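Local coordinates for amine oxidase domain-containing protein (PDB 3NRN) that binds adenosine monophosphate in a nucleotide pocket of Rossmann type and is probably an oxidoreductase of the flavin-containing amine oxidase family, at residues Ile57-Asp62 with Glu77-Ser81; Phe253-Tyr257 with Ile367-Leu371; Pro280-Ile286 with Phe297-Ala302. All blocks are in the same frame, centred on the assembly; numbering follows the deposited sequence.

Contact 1 of 3, residues Ile57-Asp62 with Glu77-Ser81; sequences IPHGED and EIVNS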
ATOM      1  N   ILE A  57       4.537  -4.578   5.406  1.00 22.40           N
ATOM      2  CA  ILE A  57       5.110  -3.732   4.373  1.00 22.17           C
ATOM      3  C   ILE A  57       5.534  -4.707   3.274  1.00 25.11           C
ATOM      4  O   ILE A  57       6.181  -5.708   3.555  1.00 25.09           O
ATOM      5  CB  ILE A  57       6.317  -2.941   4.938  1.00 22.89           C
ATOM      6  CG1 ILE A  57       5.831  -2.037   6.079  1.00 15.57           C
ATOM      7  CG2 ILE A  57       6.992  -2.126   3.836  1.00 22.02           C
ATOM      8  CD1 ILE A  57       6.938  -1.288   6.813  1.00 27.29           C
ATOM      9  N   PRO A  58       5.166  -4.433   2.008  1.00 24.61           N
ATOM     10  CA  PRO A  58       5.507  -5.311   0.880  1.00 24.77           C
ATOM     11  C   PRO A  58       6.959  -5.788   0.775  1.00 24.67           C
ATOM     12  O   PRO A  58       7.215  -6.943   0.425  1.00 21.05           O
ATOM     13  CB  PRO A  58       5.072  -4.496  -0.339  1.00 21.24           C
ATOM     14  CG  PRO A  58       3.920  -3.693   0.191  1.00 21.86           C
ATOM     15  CD  PRO A  58       4.458  -3.234   1.534  1.00 19.01           C
ATOM     16  N   HIS A  59       7.911  -4.914   1.070  1.00 22.18           N
ATOM     17  CA  HIS A  59       9.314  -5.299   0.977  1.00 20.70           C
ATOM     18  C   HIS A  59      10.017  -5.239   2.326  1.00 18.59           C
ATOM     19  O   HIS A  59      11.237  -5.119   2.397  1.00 22.54           O
ATOM     20  CB  HIS A  59      10.020  -4.412  -0.055  1.00 23.44           C
ATOM     21  CG  HIS A  59       9.456  -4.544  -1.436  1.00 26.27           C
ATOM     22  ND1 HIS A  59       9.616  -5.681  -2.198  1.00 19.13           N
ATOM     23  CD2 HIS A  59       8.678  -3.707  -2.167  1.00 16.55           C
ATOM     24  CE1 HIS A  59       8.959  -5.541  -3.337  1.00 22.21           C
ATOM     25  NE2 HIS A  59       8.382  -4.352  -3.341  1.00 18.85           N
ATOM     26  N   GLY A  60       9.228  -5.315   3.393  1.00 22.41           N
ATOM     27  CA  GLY A  60       9.771  -5.297   4.739  1.00 22.52           C
ATOM     28  C   GLY A  60      10.752  -4.196   5.106  1.00 24.75           C
ATOM     29  O   GLY A  60      10.494  -3.002   4.922  1.00 19.25           O
ATOM     30  N   GLU A  61      11.893  -4.622   5.630  1.00 24.63           N
ATOM     31  CA  GLU A  61      12.951  -3.726   6.091  1.00 27.24           C
ATOM     32  C   GLU A  61      13.807  -3.165   4.971  1.00 23.12           C
ATOM     33  O   GLU A  61      14.619  -2.265   5.195  1.00 23.64           O
ATOM     34  CB  GLU A  61      13.890  -4.487   7.033  1.00 32.23           C
ATOM     35  CG  GLU A  61      13.256  -5.662   7.775  1.00 34.66           C
ATOM     36  CD  GLU A  61      14.288  -6.579   8.426  1.00 45.39           C
ATOM     37  OE1 GLU A  61      13.883  -7.623   8.986  1.00 34.93           O
ATOM     38  OE2 GLU A  61      15.502  -6.260   8.379  1.00 39.20           O
ATOM     39  N   ASP A  62      13.609  -3.691   3.770  1.00 22.02           N
ATOM     40  CA  ASP A  62      14.436  -3.328   2.628  1.00 20.20           C
ATOM     41  C   ASP A  62      13.933  -2.347   1.584  1.00 26.91           C
ATOM     42  O   ASP A  62      14.718  -1.879   0.761  1.00 22.47           O
ATOM     43  CB  ASP A  62      14.835  -4.620   1.919  1.00 30.31           C
ATOM     44  CG  ASP A  62      15.257  -5.699   2.893  1.00 25.25           C
ATOM     45  OD1 ASP A  62      16.234  -5.470   3.636  1.00 25.08           O
ATOM     46  OD2 ASP A  62      14.607  -6.763   2.918  1.00 33.22           O
ATOM     47  N   GLU A  77       9.873  -1.248  14.528  1.00 30.69           N
ATOM     48  CA  GLU A  77      10.394  -2.596  14.353  1.00 30.40           C
ATOM     49  C   GLU A  77       9.682  -3.347  13.254  1.00 28.38           C
ATOM     50  O   GLU A  77       8.510  -3.711  13.388  1.00 23.73           O
ATOM     51  CB  GLU A  77      10.303  -3.401  15.648  1.00 38.70           C
ATOM     52  CG  GLU A  77      10.685  -4.863  15.452  1.00 45.76           C
ATOM     53  CD  GLU A  77      11.011  -5.568  16.749  1.00 55.35           C
ATOM     54  OE1 GLU A  77      10.185  -5.505  17.683  1.00 58.33           O
ATOM     55  OE2 GLU A  77      12.092  -6.189  16.830  1.00 56.45           O
ATOM     56  N   ILE A  78      10.418  -3.579  12.171  1.00 26.51           N
ATOM     57  CA  ILE A  78       9.918  -4.286  11.002  1.00 27.63           C
ATOM     58  C   ILE A  78      10.757  -5.546  10.832  1.00 28.55           C
ATOM     59  O   ILE A  78      11.977  -5.462  10.722  1.00 35.28           O
ATOM     60  CB  ILE A  78      10.094  -3.434   9.737  1.00 22.83           C
ATOM     61  CG1 ILE A  78       9.361  -2.104   9.898  1.00 23.10           C
ATOM     62  CG2 ILE A  78       9.582  -4.199   8.518  1.00 28.02           C
ATOM     63  CD1 ILE A  78       9.710  -1.091   8.822  1.00 28.43           C
ATOM     64  N   VAL A  79      10.113  -6.708  10.789  1.00 26.27           N
ATOM     65  CA  VAL A  79      10.852  -7.957  10.626  1.00 23.86           C
ATOM     66  C   VAL A  79      10.432  -8.708   9.365  1.00 27.83           C
ATOM     67  O   VAL A  79       9.266  -9.086   9.220  1.00 24.23           O
ATOM     68  CB  VAL A  79      10.646  -8.894  11.844  1.00 28.74           C
ATOM     69  CG1 VAL A  79      11.403 -10.203  11.630  1.00 23.08           C
ATOM     70  CG2 VAL A  79      11.108  -8.199  13.123  1.00 23.98           C
ATOM     71  N   ASN A  80      11.383  -8.924   8.457  1.00 22.64           N
ATOM     72  CA  ASN A  80      11.103  -9.642   7.221  1.00 32.85           C
ATOM     73  C   ASN A  80      10.544 -11.033   7.486  1.00 36.21           C
ATOM     74  O   ASN A  80      10.936 -11.698   8.443  1.00 39.54           O
ATOM     75  CB  ASN A  80      12.367  -9.780   6.366  1.00 25.82           C
ATOM     76  CG  ASN A  80      12.763  -8.483   5.691  1.00 37.02           C
ATOM     77  OD1 ASN A  80      11.930  -7.595   5.482  1.00 27.34           O
ATOM     78  ND2 ASN A  80      14.040  -8.373   5.325  1.00 25.65           N
ATOM     79  N   SER A  81       9.631 -11.460   6.619  1.00 40.70           N
ATOM     80  CA  SER A  81       8.998 -12.773   6.710  1.00 43.76           C
ATOM     81  C   SER A  81      10.030 -13.895   6.555  1.00 45.43           C
ATOM     82  O   SER A  81      10.827 -13.853   5.617  1.00 35.24           O
ATOM     83  CB  SER A  81       7.948 -12.911   5.603  1.00 31.17           C
ATOM     84  OG  SER A  81       6.942 -11.925   5.717  1.00 33.13           O
TER

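Contact 2 of 3, residues Phe253-Tyr257 with Ile367-Leu371; sequences FDRDY and IEWPL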
ATOM      1  N   PHE A 253      -7.026  22.611 -15.056  1.00 20.99           N
ATOM      2  CA  PHE A 253      -6.471  21.420 -15.703  1.00 17.83           C
ATOM      3  C   PHE A 253      -6.875  21.316 -17.175  1.00 25.28           C
ATOM      4  O   PHE A 253      -7.955  21.768 -17.554  1.00 19.95           O
ATOM      5  CB  PHE A 253      -6.955  20.159 -14.968  1.00 18.71           C
ATOM      6  CG  PHE A 253      -6.567  20.123 -13.516  1.00 23.27           C
ATOM      7  CD1 PHE A 253      -5.340  19.597 -13.123  1.00 19.41           C
ATOM      8  CD2 PHE A 253      -7.403  20.688 -12.546  1.00 22.65           C
ATOM      9  CE1 PHE A 253      -4.940  19.637 -11.774  1.00 19.47           C
ATOM     10  CE2 PHE A 253      -7.018  20.737 -11.202  1.00 19.74           C
ATOM     11  CZ  PHE A 253      -5.779  20.210 -10.815  1.00 16.03           C
ATOM     12  N   ASP A 254      -6.002  20.723 -17.992  1.00 18.04           N
ATOM     13  CA  ASP A 254      -6.272  20.533 -19.417  1.00 18.85           C
ATOM     14  C   ASP A 254      -7.438  19.565 -19.578  1.00 26.44           C
ATOM     15  O   ASP A 254      -7.604  18.646 -18.775  1.00 24.66           O
ATOM     16  CB  ASP A 254      -5.057  19.926 -20.135  1.00 16.26           C
ATOM     17  CG  ASP A 254      -3.905  20.897 -20.265  1.00 25.84           C
ATOM     18  OD1 ASP A 254      -4.057  22.081 -19.877  1.00 16.69           O
ATOM     19  OD2 ASP A 254      -2.844  20.470 -20.767  1.00 21.12           O
ATOM     20  N   ARG A 255      -8.221  19.764 -20.632  1.00 23.21           N
ATOM     21  CA  ARG A 255      -9.375  18.922 -20.934  1.00 24.03           C
ATOM     22  C   ARG A 255      -9.065  17.415 -20.931  1.00 27.30           C
ATOM     23  O   ARG A 255      -9.789  16.625 -20.325  1.00 25.29           O
ATOM     24  CB  ARG A 255      -9.950  19.317 -22.303  1.00 29.46           C
ATOM     25  CG  ARG A 255     -11.076  18.412 -22.802  1.00 38.13           C
ATOM     26  CD  ARG A 255     -11.254  18.529 -24.312  1.00 43.43           C
ATOM     27  NE  ARG A 255     -11.830  19.807 -24.725  1.00 53.75           N
ATOM     28  CZ  ARG A 255     -11.904  20.216 -25.991  1.00 54.40           C
ATOM     29  NH1 ARG A 255     -11.434  19.449 -26.966  1.00 53.09           N
ATOM     30  NH2 ARG A 255     -12.456  21.384 -26.285  1.00 50.05           N
ATOM     31  N   ASP A 256      -7.997  17.011 -21.603  1.00 18.33           N
ATOM     32  CA  ASP A 256      -7.672  15.591 -21.656  1.00 24.56           C
ATOM     33  C   ASP A 256      -7.238  15.024 -20.311  1.00 27.28           C
ATOM     34  O   ASP A 256      -7.392  13.822 -20.068  1.00 27.11           O
ATOM     35  CB  ASP A 256      -6.606  15.317 -22.727  1.00 23.54           C
ATOM     36  CG  ASP A 256      -5.247  15.868 -22.358  1.00 28.88           C
ATOM     37  OD1 ASP A 256      -5.196  16.901 -21.663  1.00 30.95           O
ATOM     38  OD2 ASP A 256      -4.232  15.274 -22.780  1.00 29.26           O
ATOM     39  N   TYR A 257      -6.710  15.873 -19.433  1.00 25.96           N
ATOM     40  CA  TYR A 257      -6.301  15.404 -18.114  1.00 24.06           C
ATOM     41  C   TYR A 257      -7.556  15.133 -17.278  1.00 22.15           C
ATOM     42  O   TYR A 257      -7.648  14.123 -16.574  1.00 24.84           O
ATOM     43  CB  TYR A 257      -5.420  16.434 -17.395  1.00 27.48           C
ATOM     44  CG  TYR A 257      -4.901  15.902 -16.074  1.00 22.36           C
ATOM     45  CD1 TYR A 257      -3.975  14.855 -16.041  1.00 25.13           C
ATOM     46  CD2 TYR A 257      -5.381  16.391 -14.861  1.00 25.64           C
ATOM     47  CE1 TYR A 257      -3.545  14.304 -14.834  1.00 25.54           C
ATOM     48  CE2 TYR A 257      -4.956  15.845 -13.647  1.00 24.48           C
ATOM     49  CZ  TYR A 257      -4.042  14.801 -13.642  1.00 26.55           C
ATOM     50  OH  TYR A 257      -3.645  14.237 -12.447  1.00 25.64           O
ATOM     51  N   ILE A 367      -1.367  10.683 -18.420  1.00 35.07           N
ATOM     52  CA  ILE A 367      -0.945  12.054 -18.205  1.00 28.44           C
ATOM     53  C   ILE A 367      -0.552  12.210 -16.738  1.00 27.40           C
ATOM     54  O   ILE A 367      -1.304  11.829 -15.840  1.00 27.26           O
ATOM     55  CB  ILE A 367      -2.079  13.014 -18.580  1.00 33.90           C
ATOM     56  CG1 ILE A 367      -2.638  12.612 -19.950  1.00 30.58           C
ATOM     57  CG2 ILE A 367      -1.554  14.448 -18.633  1.00 25.65           C
ATOM     58  CD1 ILE A 367      -3.904  13.337 -20.355  1.00 35.92           C
ATOM     59  N   GLU A 368       0.636  12.751 -16.487  1.00 25.54           N
ATOM     60  CA  GLU A 368       1.086  12.909 -15.108  1.00 32.87           C
ATOM     61  C   GLU A 368       0.516  14.166 -14.455  1.00 30.59           C
ATOM     62  O   GLU A 368      -0.002  15.051 -15.144  1.00 23.32           O
ATOM     63  CB  GLU A 368       2.615  12.926 -15.050  1.00 36.53           C
ATOM     64  CG  GLU A 368       3.271  14.219 -15.492  1.00 48.29           C
ATOM     65  CD  GLU A 368       4.791  14.114 -15.478  1.00 60.16           C
ATOM     66  OE1 GLU A 368       5.468  15.163 -15.418  1.00 63.12           O
ATOM     67  OE2 GLU A 368       5.308  12.977 -15.535  1.00 60.33           O
ATOM     68  N   TRP A 369       0.590  14.234 -13.126  1.00 30.52           N
ATOM     69  CA  TRP A 369       0.076  15.395 -12.398  1.00 21.20           C
ATOM     70  C   TRP A 369       0.744  16.619 -13.014  1.00 15.51           C
ATOM     71  O   TRP A 369       1.959  16.684 -13.100  1.00 20.99           O
ATOM     72  CB  TRP A 369       0.410  15.284 -10.910  1.00 23.68           C
ATOM     73  CG  TRP A 369      -0.101  16.440 -10.107  1.00 25.43           C
ATOM     74  CD1 TRP A 369       0.635  17.459  -9.574  1.00 20.89           C
ATOM     75  CD2 TRP A 369      -1.465  16.698  -9.748  1.00 23.50           C
ATOM     76  NE1 TRP A 369      -0.185  18.334  -8.904  1.00 20.37           N
ATOM     77  CE2 TRP A 369      -1.479  17.891  -8.993  1.00 22.27           C
ATOM     78  CE3 TRP A 369      -2.674  16.038  -9.989  1.00 19.99           C
ATOM     79  CZ2 TRP A 369      -2.657  18.437  -8.473  1.00 23.34           C
ATOM     80  CZ3 TRP A 369      -3.851  16.582  -9.471  1.00 18.47           C
ATOM     81  CH2 TRP A 369      -3.830  17.768  -8.721  1.00 24.14           C
ATOM     82  N   PRO A 370      -0.054  17.611 -13.444  1.00 20.71           N
ATOM     83  CA  PRO A 370       0.432  18.845 -14.080  1.00 19.92           C
ATOM     84  C   PRO A 370       0.937  20.032 -13.250  1.00 26.83           C
ATOM     85  O   PRO A 370       1.662  20.871 -13.779  1.00 31.52           O
ATOM     86  CB  PRO A 370      -0.754  19.251 -14.945  1.00 19.08           C
ATOM     87  CG  PRO A 370      -1.906  18.938 -14.033  1.00 19.27           C
ATOM     88  CD  PRO A 370      -1.529  17.574 -13.438  1.00 12.06           C
ATOM     89  N   LEU A 371       0.567  20.122 -11.976  1.00 22.89           N
ATOM     90  CA  LEU A 371       0.983  21.268 -11.158  1.00 24.81           C
ATOM     91  C   LEU A 371       2.267  21.058 -10.360  1.00 23.58           C
ATOM     92  O   LEU A 371       2.669  19.925 -10.111  1.00 22.54           O
ATOM     93  CB  LEU A 371      -0.163  21.659 -10.213  1.00 23.75           C
ATOM     94  CG  LEU A 371      -1.467  21.955 -10.957  1.00 22.35           C
ATOM     95  CD1 LEU A 371      -2.572  22.290  -9.974  1.00 15.36           C
ATOM     96  CD2 LEU A 371      -1.232  23.121 -11.915  1.00 28.53           C
TER
HETATM   97  O   HOH W   1      -1.720  11.968 -12.928  1.00 42.18           O

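Contact 3 of 3, residues Pro280-Ile286 with Phe297-Ala302; sequences PRIGNTI and FNEPSA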
ATOM      1  N   PRO A 280       0.225 -19.801  16.530  1.00 54.00           N
ATOM      2  CA  PRO A 280       0.381 -19.331  15.152  1.00 52.48           C
ATOM      3  C   PRO A 280       0.411 -20.510  14.190  1.00 52.70           C
ATOM      4  O   PRO A 280       1.106 -21.497  14.431  1.00 58.38           O
ATOM      5  CB  PRO A 280       1.703 -18.567  15.194  1.00 58.79           C
ATOM      6  CG  PRO A 280       2.451 -19.233  16.314  1.00 56.57           C
ATOM      7  CD  PRO A 280       1.375 -19.386  17.351  1.00 50.69           C
ATOM      8  N   ARG A 281      -0.343 -20.398  13.101  1.00 49.43           N
ATOM      9  CA  ARG A 281      -0.433 -21.466  12.117  1.00 44.86           C
ATOM     10  C   ARG A 281       0.519 -21.323  10.935  1.00 42.92           C
ATOM     11  O   ARG A 281       0.816 -22.304  10.256  1.00 43.66           O
ATOM     12  CB  ARG A 281      -1.871 -21.570  11.593  1.00 53.23           C
ATOM     13  CG  ARG A 281      -2.931 -21.791  12.667  1.00 53.00           C
ATOM     14  CD  ARG A 281      -2.662 -23.059  13.469  1.00 63.67           C
ATOM     15  NE  ARG A 281      -3.639 -23.257  14.540  1.00 69.91           N
ATOM     16  CZ  ARG A 281      -4.877 -23.709  14.361  1.00 63.62           C
ATOM     17  NH1 ARG A 281      -5.307 -24.020  13.143  1.00 64.41           N
ATOM     18  NH2 ARG A 281      -5.689 -23.846  15.402  1.00 59.43           N
ATOM     19  N   ILE A 282       0.998 -20.113  10.672  1.00 38.77           N
ATOM     20  CA  ILE A 282       1.900 -19.932   9.544  1.00 36.18           C
ATOM     21  C   ILE A 282       3.163 -19.148   9.888  1.00 36.64           C
ATOM     22  O   ILE A 282       4.166 -19.233   9.181  1.00 38.99           O
ATOM     23  CB  ILE A 282       1.166 -19.253   8.356  1.00 42.76           C
ATOM     24  CG1 ILE A 282       0.697 -17.855   8.751  1.00 45.91           C
ATOM     25  CG2 ILE A 282      -0.048 -20.089   7.946  1.00 39.43           C
ATOM     26  CD1 ILE A 282       0.028 -17.097   7.618  1.00 48.60           C
ATOM     27  N   GLY A 283       3.118 -18.392  10.979  1.00 32.92           N
ATOM     28  CA  GLY A 283       4.278 -17.613  11.377  1.00 42.26           C
ATOM     29  C   GLY A 283       4.461 -16.362  10.533  1.00 42.22           C
ATOM     30  O   GLY A 283       3.565 -15.983   9.778  1.00 37.35           O
ATOM     31  N   ASN A 284       5.623 -15.726  10.658  1.00 36.55           N
ATOM     32  CA  ASN A 284       5.921 -14.508   9.905  1.00 38.85           C
ATOM     33  C   ASN A 284       6.201 -14.801   8.436  1.00 38.24           C
ATOM     34  O   ASN A 284       7.355 -14.968   8.035  1.00 34.01           O
ATOM     35  CB  ASN A 284       7.126 -13.784  10.514  1.00 32.96           C
ATOM     36  CG  ASN A 284       7.414 -12.457   9.833  1.00 36.15           C
ATOM     37  OD1 ASN A 284       6.696 -12.047   8.921  1.00 41.66           O
ATOM     38  ND2 ASN A 284       8.468 -11.779  10.277  1.00 33.11           N
ATOM     39  N   THR A 285       5.138 -14.852   7.640  1.00 36.41           N
ATOM     40  CA  THR A 285       5.246 -15.111   6.207  1.00 36.95           C
ATOM     41  C   THR A 285       3.886 -14.809   5.580  1.00 35.12           C
ATOM     42  O   THR A 285       2.927 -14.496   6.286  1.00 37.37           O
ATOM     43  CB  THR A 285       5.591 -16.600   5.927  1.00 40.14           C
ATOM     44  OG1 THR A 285       6.662 -17.013   6.779  1.00 61.17           O
ATOM     45  CG2 THR A 285       6.034 -16.792   4.485  1.00 28.97           C
ATOM     46  N   ILE A 286       3.809 -14.879   4.257  1.00 33.47           N
ATOM     47  CA  ILE A 286       2.545 -14.666   3.569  1.00 33.71           C
ATOM     48  C   ILE A 286       2.279 -15.932   2.769  1.00 30.82           C
ATOM     49  O   ILE A 286       3.214 -16.604   2.336  1.00 32.52           O
ATOM     50  CB  ILE A 286       2.595 -13.473   2.597  1.00 35.89           C
ATOM     51  CG1 ILE A 286       3.769 -13.633   1.632  1.00 41.02           C
ATOM     52  CG2 ILE A 286       2.687 -12.176   3.373  1.00 39.81           C
ATOM     53  CD1 ILE A 286       3.875 -12.519   0.612  1.00 40.80           C
ATOM     54  N   PHE A 297      -2.987 -14.687   2.253  1.00 27.90           N
ATOM     55  CA  PHE A 297      -3.235 -14.294   3.630  1.00 24.52           C
ATOM     56  C   PHE A 297      -1.949 -14.284   4.439  1.00 26.12           C
ATOM     57  O   PHE A 297      -0.948 -14.875   4.036  1.00 23.73           O
ATOM     58  CB  PHE A 297      -4.275 -15.225   4.275  1.00 34.52           C
ATOM     59  CG  PHE A 297      -3.849 -16.671   4.361  1.00 35.50           C
ATOM     60  CD1 PHE A 297      -3.033 -17.116   5.400  1.00 32.53           C
ATOM     61  CD2 PHE A 297      -4.276 -17.592   3.405  1.00 41.54           C
ATOM     62  CE1 PHE A 297      -2.653 -18.453   5.491  1.00 30.65           C
ATOM     63  CE2 PHE A 297      -3.901 -18.934   3.484  1.00 35.90           C
ATOM     64  CZ  PHE A 297      -3.085 -19.365   4.532  1.00 35.32           C
ATOM     65  N   ASN A 298      -1.981 -13.584   5.569  1.00 22.65           N
ATOM     66  CA  ASN A 298      -0.829 -13.497   6.452  1.00 30.30           C
ATOM     67  C   ASN A 298      -1.291 -13.711   7.892  1.00 33.62           C
ATOM     68  O   ASN A 298      -2.479 -13.929   8.143  1.00 30.92           O
ATOM     69  CB  ASN A 298      -0.132 -12.131   6.295  1.00 26.67           C
ATOM     70  CG  ASN A 298      -0.833 -11.006   7.056  1.00 18.99           C
ATOM     71  OD1 ASN A 298      -2.039 -11.042   7.278  1.00 28.00           O
ATOM     72  ND2 ASN A 298      -0.066  -9.991   7.444  1.00 24.55           N
ATOM     73  N   GLU A 299      -0.347 -13.650   8.825  1.00 33.16           N
ATOM     74  CA  GLU A 299      -0.634 -13.844  10.245  1.00 39.00           C
ATOM     75  C   GLU A 299       0.169 -12.803  11.029  1.00 38.55           C
ATOM     76  O   GLU A 299       1.203 -13.111  11.623  1.00 39.06           O
ATOM     77  CB  GLU A 299      -0.228 -15.266  10.643  1.00 35.31           C
ATOM     78  CG  GLU A 299      -0.454 -15.631  12.096  1.00 43.53           C
ATOM     79  CD  GLU A 299      -0.250 -17.118  12.340  1.00 43.70           C
ATOM     80  OE1 GLU A 299      -1.251 -17.864  12.388  1.00 47.96           O
ATOM     81  OE2 GLU A 299       0.914 -17.543  12.465  1.00 45.32           O
ATOM     82  N   PRO A 300      -0.317 -11.552  11.052  1.00 38.88           N
ATOM     83  CA  PRO A 300       0.332 -10.430  11.742  1.00 38.30           C
ATOM     84  C   PRO A 300       0.751 -10.651  13.195  1.00 38.70           C
ATOM     85  O   PRO A 300       1.764 -10.107  13.634  1.00 34.75           O
ATOM     86  CB  PRO A 300      -0.677  -9.289  11.575  1.00 32.15           C
ATOM     87  CG  PRO A 300      -1.986  -9.998  11.498  1.00 35.11           C
ATOM     88  CD  PRO A 300      -1.678 -11.185  10.620  1.00 34.48           C
ATOM     89  N   SER A 301      -0.012 -11.452  13.933  1.00 37.86           N
ATOM     90  CA  SER A 301       0.308 -11.723  15.333  1.00 32.76           C
ATOM     91  C   SER A 301       1.508 -12.661  15.471  1.00 34.48           C
ATOM     92  O   SER A 301       1.972 -12.929  16.577  1.00 35.43           O
ATOM     93  CB  SER A 301      -0.900 -12.340  16.041  1.00 41.61           C
ATOM     94  OG  SER A 301      -1.226 -13.592  15.468  1.00 38.63           O
ATOM     95  N   ALA A 302       2.003 -13.159  14.345  1.00 36.52           N
ATOM     96  CA  ALA A 302       3.153 -14.053  14.354  1.00 33.68           C
ATOM     97  C   ALA A 302       4.397 -13.299  14.810  1.00 40.07           C
ATOM     98  O   ALA A 302       5.423 -13.910  15.101  1.00 41.93           O
ATOM     99  CB  ALA A 302       3.376 -14.640  12.967  1.00 32.57           C
TER
HETATM  100  O   HOH W   2       2.370 -13.484   8.634  1.00 28.87           O

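Contact 1 of 3, residues Ile57-Asp62 with Glu77-Ser81
N80 of the short edge strand 78-80 grips the loop 57-62 in a largely polar contact, where the chain turns from strand 56-57 toward helix 64-72. The amide of N80 works with both ends. Its OD1 accepts the backbone N-H of E61 at 3.0 Å, the donor tilted 26° from the carbonyl plane, while ND2 gives a bent bond to D62 OD2, also at 3.0 Å. E61 replies: its chain runs extended beyond CG, lays the carboxylate nearly flat against the N80 amide with the two planes 19° apart, and lets OE1 take the N80 backbone N-H on its anti side at 2.9 Å. Asparagine suits this place because one short side chain offers both an acceptor and a donor to consecutive residues of a turn. Two overlapping turns, type I from I57 to G60 and type II' from H59 to D62, shape the loop. G60 must be small: N80 OD1 sits 3.2 Å from G60 CA, where a CB would collide with it. Beside these polar bonds, I78 supplies the apolar share, its CG2 lying against G60 C at 3.6 Å and its CD1 meeting CD1 of I57 at the crossing of the two side chains. Strand 182-184 pairs with both I57 and V79, forming the middle of a three-stranded antiparallel sheet, and helix 388-402 lies against I57 and P58.

Contact 2 of 3, residues Phe253-Tyr257 with Ile367-Leu371
Y257, in the first turn of helix 255-262, and F253, just ahead of the helix, pack against the loop 367-371, and the close fit is apolar at the W369-P370 end. P370 is wedged between the two rings. Its CD lies over one face of Y257 in a CH-pi contact, 4.0 Å from the ring centroid and 19° off the normal, whereas its CG touches CD1 of F253 near the plane of that ring at 3.6 Å. Proline suits the wedge, since its rigid ring presents two adjacent carbons to two aromatic neighbours. W369 adds a third ring: CE1 of F253 stands over its face, 3.7 Å from CH2, with the two planes inclined at 57°, while Y257 OH approaches its edge, 3.2 Å from CE3. With CG anti to the backbone N (chi1 -175°), the phenol of Y257 extends across the loop to the tryptophan. L371 closes this end, its CD1 reaching CZ of F253.

The other end, toward D256, is more polar and solvent-facing, though P370 is exposed too. I367 lays CG2 against CD1 of Y257 at 3.6 Å, but its CD1 runs out to the carboxylate of the exposed D256. The phenol oxygen makes its polar link through a water, 3.0 Å from Y257 OH, which donates in turn to I367 O; water and carbonyl oxygen both lie at the ring edge. Tyrosine fits here by joining an apolar face to a hydroxyl that reaches this water.

W369 NE1 bonds V374 O, and V245 of helix 241-248 touches F253. Apolar packing of aromatic rings round a proline thus joins a helix start to the loop that leads into strand 374-376, an edge of the parallel Rossmann-type sheet.

Contact 3 of 3, residues Pro280-Ile286 with Phe297-Ala302
E299 and I282 run antiparallel alongside one another, bringing CB of E299 within 3.3 Å of I282 CG1 as the carboxylate travels on toward the loop backbone. CG of E299 is anti to its own backbone N (chi1 180°) and the chain is extended, a reach that glutamate's length makes possible. OE2 accepts two successive N-H groups, from I282 at 3.1 Å and G283 at 2.8 Å, both coming from one face above the carboxylate plane; OE1 takes R281 N, although its position is less sure. Cut back to an alanine, E299 would lose its carboxylate, and the N-H groups of I282 and G283 would probably be left without this acceptor. I282 turns CD1 and CG2 to the edge of the F297 ring, 3.7 Å from CD1 to CE1, so a branched apolar residue fills the angle between phenyl and glutamate. G283, with positive phi, readily adopts the backbone shape needed here. At the other end a water joins the segments, donating to G283 O and to T285 O (2.6 Å) and accepting from E299 N. Backbone N-H dipoles pointing at the buried carboxylate would probably stabilise its negative charge, while the R281 guanidinium stays off, NE 6.3 Å from E299 OE1.

Contacts 1 and 3 are neighbours, their centres about 13 Å apart, and N284 joins them: its amide bonds V79 O and S81 OG, linking the three-stranded antiparallel sheet to the loop before strand 286-288 of the mixed sheet. Both use side-chain polar groups to hold loop backbone, an asparagine amide helped by two acidic residues in contact 1 and a more buried carboxylate in contact 3. Contact 2 shares no segment with them and lies across the chain's centre, about 35 Å from contact 1 between centres. Farther out, it has several exposed residues, yet its direct packing is aromatic and apolar, with water carrying the polar link.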